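Local coordinates for protein annexin A8 (Homo sapiens, PDB 1W3W) that binds calcium and acidic phospholipids and acts as an anticoagulant that indirectly inhibits the thromboplastin-specific complex of the blood coagulation cascade, at residues 73-76 with 77-81; 85-88 with 89-92. All coordinates share one frame; numbering follows the deposited sequence.

How the interactions relate
Interactions 1 and 2 follow one another along the chain, the first at the end of helix 71-78 and the second at the end of helix 81-91, two consecutive helices of the predicted first annexin repeat. Their centres lie about 10 Å apart, and the two helices touch through side chains: Leu75 CG packs 3.8 Å from Ile87 CG2, and Lys76 CG lies 3.7 Å from Val88 CG2. They illustrate how an all-helical repeat is assembled: local bonds finish each helix, the chain turns, and mostly apolar side chains, with the aliphatic stem of Lys76, pack the two helices together. Interaction 1 is partly buried, whereas interaction 2 is buried and carries the packing on to helices 273-283 and 313-323.

Interaction 1. Residues 73-76 with 77-81; sequences ETLK and SELSG
Glu73 O is gripped twice by Ser77, by the hydroxyl OG at 2.9 Å and by the backbone N at 3.2 Å. This double grip is an example of how a serine one turn on can reinforce an ordinary backbone bond in the last turns of an alpha-helix, here helix 71-78 of the predicted first annexin repeat. The two donors come to the carbonyl from opposite faces of its plane. What brings the hydroxyl there is chi1 of Ser77, -51°, which sets OG beside its own backbone N and turns it back down the helix.

The i to i+4 pattern continues with Glu78 N bonded to Thr74 O at 2.9 Å, almost in line with the carbonyl bond (C=O...N 161°), and with Leu79 N bonded to Leu75 O. Leu79 is the first residue to leave helical geometry, although its N-H still belongs to the helical pattern. Toward helix 24-34, whose Met34 both Thr74 and Glu78 touch, Glu78 CG comes within 3.3 Å of Thr74 O, so the chain starts alongside that carbonyl, while the hydroxyl of Thr74 turns back to Asp70 O. On the buried side Leu75 and Leu79 line up one turn apart, facing helix 41-48, where Leu48 meets Leu75 and Ile44 meets Leu79. Their side chains make a loose apolar contact, Leu75 CG lying 4.4 Å from Leu79 CD1.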
ATOM      1  N   GLU A  73     -17.814 -10.766   9.845  1.00 23.05           N
ATOM      2  CA  GLU A  73     -18.679 -10.104  10.831  1.00 24.08           C
ATOM      3  C   GLU A  73     -18.523 -10.727  12.200  1.00 23.40           C
ATOM      4  O   GLU A  73     -18.560 -10.031  13.205  1.00 23.00           O
ATOM      5  CB  GLU A  73     -20.158 -10.166  10.420  1.00 24.92           C
ATOM      6  CG  GLU A  73     -20.536  -9.243   9.264  1.00 28.98           C
ATOM      7  CD  GLU A  73     -20.049  -7.802   9.434  1.00 34.92           C
ATOM      8  OE1 GLU A  73     -20.245  -7.204  10.524  1.00 39.23           O
ATOM      9  OE2 GLU A  73     -19.461  -7.255   8.467  1.00 39.95           O
ATOM     10  N   THR A  74     -18.339 -12.042  12.231  1.00 23.15           N
ATOM     11  CA  THR A  74     -18.145 -12.764  13.473  1.00 23.25           C
ATOM     12  C   THR A  74     -16.802 -12.384  14.099  1.00 23.43           C
ATOM     13  O   THR A  74     -16.725 -12.113  15.293  1.00 23.21           O
ATOM     14  CB  THR A  74     -18.231 -14.277  13.209  1.00 23.32           C
ATOM     15  OG1 THR A  74     -19.548 -14.595  12.759  1.00 22.68           O
ATOM     16  CG2 THR A  74     -18.069 -15.091  14.481  1.00 23.77           C
ATOM     17  N   LEU A  75     -15.756 -12.347  13.279  1.00 23.62           N
ATOM     18  CA  LEU A  75     -14.435 -11.895  13.720  1.00 24.35           C
ATOM     19  C   LEU A  75     -14.470 -10.465  14.298  1.00 25.20           C
ATOM     20  O   LEU A  75     -13.838 -10.189  15.316  1.00 24.58           O
ATOM     21  CB  LEU A  75     -13.445 -11.941  12.543  1.00 24.03           C
ATOM     22  CG  LEU A  75     -12.452 -13.105  12.341  1.00 25.13           C
ATOM     23  CD1 LEU A  75     -12.683 -14.328  13.162  1.00 24.89           C
ATOM     24  CD2 LEU A  75     -12.306 -13.438  10.834  1.00 23.72           C
ATOM     25  N   LYS A  76     -15.202  -9.567  13.640  1.00 26.63           N
ATOM     26  CA  LYS A  76     -15.332  -8.172  14.089  1.00 28.27           C
ATOM     27  C   LYS A  76     -15.989  -8.074  15.473  1.00 28.49           C
ATOM     28  O   LYS A  76     -15.584  -7.263  16.300  1.00 28.84           O
ATOM     29  CB  LYS A  76     -16.145  -7.333  13.087  1.00 28.83           C
ATOM     30  CG  LYS A  76     -15.387  -6.887  11.858  1.00 31.51           C
ATOM     31  CD  LYS A  76     -16.142  -5.782  11.096  1.00 34.53           C
ATOM     32  CE  LYS A  76     -15.859  -5.831   9.598  1.00 37.04           C
ATOM     33  NZ  LYS A  76     -15.873  -4.481   8.922  1.00 40.27           N
ATOM     34  N   SER A  77     -16.989  -8.912  15.716  1.00 28.66           N
ATOM     35  CA  SER A  77     -17.687  -8.949  16.994  1.00 29.04           C
ATOM     36  C   SER A  77     -16.889  -9.613  18.114  1.00 28.75           C
ATOM     37  O   SER A  77     -16.940  -9.180  19.260  1.00 29.33           O
ATOM     38  CB  SER A  77     -19.008  -9.698  16.829  1.00 29.20           C
ATOM     39  OG  SER A  77     -19.726  -9.165  15.724  1.00 31.82           O
ATOM     40  N   GLU A  78     -16.156 -10.668  17.793  1.00 27.84           N
ATOM     41  CA  GLU A  78     -15.511 -11.469  18.813  1.00 27.53           C
ATOM     42  C   GLU A  78     -14.181 -10.889  19.246  1.00 26.69           C
ATOM     43  O   GLU A  78     -13.771 -11.084  20.372  1.00 26.96           O
ATOM     44  CB  GLU A  78     -15.311 -12.908  18.313  1.00 28.23           C
ATOM     45  CG  GLU A  78     -16.610 -13.682  18.186  1.00 29.86           C
ATOM     46  CD  GLU A  78     -17.340 -13.784  19.511  1.00 33.68           C
ATOM     47  OE1 GLU A  78     -16.714 -14.248  20.489  1.00 34.24           O
ATOM     48  OE2 GLU A  78     -18.517 -13.367  19.573  1.00 36.71           O
ATOM     49  N   LEU A  79     -13.496 -10.191  18.344  1.00 25.87           N
ATOM     50  CA  LEU A  79     -12.157  -9.694  18.611  1.00 24.90           C
ATOM     51  C   LEU A  79     -12.183  -8.188  18.839  1.00 24.60           C
ATOM     52  O   LEU A  79     -13.139  -7.512  18.482  1.00 24.50           O
ATOM     53  CB  LEU A  79     -11.243 -10.030  17.423  1.00 25.06           C
ATOM     54  CG  LEU A  79     -11.135 -11.523  17.077  1.00 24.05           C
ATOM     55  CD1 LEU A  79     -10.198 -11.728  15.919  1.00 23.98           C
ATOM     56  CD2 LEU A  79     -10.670 -12.329  18.275  1.00 24.28           C
ATOM     57  N   SER A  80     -11.110  -7.666  19.414  1.00 24.43           N
ATOM     58  CA  SER A  80     -10.970  -6.232  19.637  1.00 24.62           C
ATOM     59  C   SER A  80      -9.577  -5.712  19.305  1.00 23.82           C
ATOM     60  O   SER A  80      -8.627  -6.475  19.146  1.00 23.43           O
ATOM     61  CB  SER A  80     -11.306  -5.896  21.099  1.00 24.57           C
ATOM     62  OG  SER A  80     -10.415  -6.582  21.962  1.00 26.89           O
ATOM     63  N   GLY A  81      -9.493  -4.393  19.178  1.00 23.53           N
ATOM     64  CA  GLY A  81      -8.232  -3.684  19.113  1.00 23.16           C
ATOM     65  C   GLY A  81      -7.456  -3.924  17.836  1.00 22.22           C
ATOM     66  O   GLY A  81      -8.035  -4.227  16.789  1.00 21.33           O
TER

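Interaction 2. Residues 85-88 with 89-92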
ATOM      1  N   ARG A  85      -8.143  -5.501  13.909  1.00 16.93           N
ATOM      2  CA  ARG A  85      -7.926  -4.769  12.663  1.00 17.40           C
ATOM      3  C   ARG A  85      -7.094  -5.603  11.693  1.00 16.07           C
ATOM      4  O   ARG A  85      -7.362  -5.619  10.504  1.00 15.40           O
ATOM      5  CB  ARG A  85      -7.217  -3.446  12.908  1.00 18.51           C
ATOM      6  CG  ARG A  85      -8.137  -2.293  13.302  1.00 23.63           C
ATOM      7  CD  ARG A  85      -7.588  -0.914  12.881  1.00 28.77           C
ATOM      8  NE  ARG A  85      -6.622  -0.393  13.839  1.00 33.10           N
ATOM      9  CZ  ARG A  85      -5.740   0.585  13.599  1.00 35.06           C
ATOM     10  NH1 ARG A  85      -5.659   1.178  12.407  1.00 35.90           N
ATOM     11  NH2 ARG A  85      -4.922   0.962  14.567  1.00 36.17           N
ATOM     12  N   LEU A  86      -6.072  -6.271  12.217  1.00 15.04           N
ATOM     13  CA  LEU A  86      -5.189  -7.102  11.405  1.00 15.03           C
ATOM     14  C   LEU A  86      -5.895  -8.324  10.849  1.00 14.59           C
ATOM     15  O   LEU A  86      -5.763  -8.636   9.664  1.00 14.29           O
ATOM     16  CB  LEU A  86      -3.969  -7.538  12.216  1.00 14.81           C
ATOM     17  CG  LEU A  86      -3.026  -8.522  11.525  1.00 16.24           C
ATOM     18  CD1 LEU A  86      -2.370  -7.917  10.265  1.00 15.50           C
ATOM     19  CD2 LEU A  86      -1.988  -8.955  12.505  1.00 16.47           C
ATOM     20  N   ILE A  87      -6.622  -9.033  11.707  1.00 14.59           N
ATOM     21  CA  ILE A  87      -7.290 -10.261  11.301  1.00 15.02           C
ATOM     22  C   ILE A  87      -8.353  -9.944  10.259  1.00 14.93           C
ATOM     23  O   ILE A  87      -8.492 -10.670   9.284  1.00 14.50           O
ATOM     24  CB  ILE A  87      -7.898 -10.999  12.530  1.00 15.02           C
ATOM     25  CG1 ILE A  87      -6.790 -11.506  13.464  1.00 15.70           C
ATOM     26  CG2 ILE A  87      -8.763 -12.151  12.112  1.00 16.41           C
ATOM     27  CD1 ILE A  87      -5.909 -12.596  12.884  1.00 16.15           C
ATOM     28  N   VAL A  88      -9.084  -8.847  10.443  1.00 14.80           N
ATOM     29  CA  VAL A  88     -10.151  -8.497   9.503  1.00 15.35           C
ATOM     30  C   VAL A  88      -9.543  -8.082   8.170  1.00 14.63           C
ATOM     31  O   VAL A  88     -10.078  -8.410   7.115  1.00 14.71           O
ATOM     32  CB  VAL A  88     -11.060  -7.365  10.063  1.00 16.01           C
ATOM     33  CG1 VAL A  88     -11.904  -6.753   8.972  1.00 18.62           C
ATOM     34  CG2 VAL A  88     -11.957  -7.921  11.157  1.00 17.55           C
ATOM     35  N   ALA A  89      -8.416  -7.367   8.221  1.00 13.82           N
ATOM     36  CA  ALA A  89      -7.679  -6.988   7.020  1.00 13.88           C
ATOM     37  C   ALA A  89      -7.296  -8.216   6.179  1.00 13.57           C
ATOM     38  O   ALA A  89      -7.419  -8.192   4.964  1.00 14.26           O
ATOM     39  CB  ALA A  89      -6.431  -6.187   7.377  1.00 13.80           C
ATOM     40  N   LEU A  90      -6.893  -9.296   6.834  1.00 13.27           N
ATOM     41  CA  LEU A  90      -6.519 -10.538   6.149  1.00 13.75           C
ATOM     42  C   LEU A  90      -7.667 -11.174   5.401  1.00 12.90           C
ATOM     43  O   LEU A  90      -7.455 -11.912   4.455  1.00 12.67           O
ATOM     44  CB  LEU A  90      -5.958 -11.555   7.169  1.00 13.87           C
ATOM     45  CG  LEU A  90      -4.583 -11.210   7.713  1.00 14.90           C
ATOM     46  CD1 LEU A  90      -4.215 -12.142   8.872  1.00 16.28           C
ATOM     47  CD2 LEU A  90      -3.534 -11.289   6.612  1.00 16.28           C
ATOM     48  N   MET A  91      -8.884 -10.883   5.837  1.00 13.49           N
ATOM     49  CA  MET A  91     -10.104 -11.466   5.254  1.00 13.68           C
ATOM     50  C   MET A  91     -10.600 -10.786   3.990  1.00 14.40           C
ATOM     51  O   MET A  91     -11.423 -11.353   3.263  1.00 14.86           O
ATOM     52  CB  MET A  91     -11.238 -11.472   6.286  1.00 13.30           C
ATOM     53  CG  MET A  91     -11.023 -12.400   7.457  1.00 13.60           C
ATOM     54  SD  MET A  91     -10.604 -14.117   7.003  1.00 14.98           S
ATOM     55  CE  MET A  91     -11.929 -14.545   6.019  1.00 15.56           C
ATOM     56  N   TYR A  92     -10.118  -9.580   3.713  1.00 15.19           N
ATOM     57  CA  TYR A  92     -10.490  -8.897   2.484  1.00 15.52           C
ATOM     58  C   TYR A  92      -9.735  -9.471   1.290  1.00 15.30           C
ATOM     59  O   TYR A  92      -8.515  -9.658   1.344  1.00 14.28           O
ATOM     60  CB  TYR A  92     -10.239  -7.378   2.585  1.00 16.20           C
ATOM     61  CG  TYR A  92     -11.370  -6.651   3.266  1.00 18.36           C
ATOM     62  CD1 TYR A  92     -11.485  -6.657   4.644  1.00 21.43           C
ATOM     63  CD2 TYR A  92     -12.333  -5.976   2.535  1.00 21.50           C
ATOM     64  CE1 TYR A  92     -12.535  -6.011   5.283  1.00 23.29           C
ATOM     65  CE2 TYR A  92     -13.387  -5.318   3.163  1.00 23.31           C
ATOM     66  CZ  TYR A  92     -13.484  -5.350   4.538  1.00 24.68           C
ATOM     67  OH  TYR A  92     -14.524  -4.720   5.184  1.00 28.64           O
TER
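The side chains of Val88 and Tyr92 run alongside each other in the same direction, an example of an i to i+4 side-chain contact that reaches just past the end of a helix. The valine methyl CG1 meets the ring at CE1, 3.8 Å away. It is carried there by a chi1 of 165°, which sets CG1 beside the carbonyl carbon and CG2 beside the backbone N. The ring presents its edge to the valine carbonyl, with Val88 O in the ring plane and 3.3 Å from Tyr92 CD1.

That same oxygen accepts a hydrogen bond from Met91 N at 3.0 Å, a three-residue step that tightens the final turn. The amide stands well above the carbonyl plane, with a C=O...N angle of only 114°, whereas its bond to Ile87 O is long and weak. Earlier in the helix the regular four-residue pattern holds, Ala89 N bonding Arg85 O and Leu90 N bonding Leu86 O. The carbonyls of the last residues are taken up by side chains from the start of helix 53-67: Leu90 O by Arg56, Met91 O by Gln57 and Tyr92 O by Asn53.

Ile87 and Leu90 meet through their outer methyls, CD1 to CD1, at 4.4 Å. Met91 is bent at chi2 (-52°) and again at chi3, and CG stays 3.6 Å from Ile87 O while the far end of the chain leads away. Ile87 and Met91 pack on Leu75 of helix 71-78; Leu86 and Leu90 instead meet helices 273-283 and 313-323. Helix 81-91 thus touches both its own predicted repeat and the predicted fourth, consistent with the pairing of repeats one and four in the annexin fold.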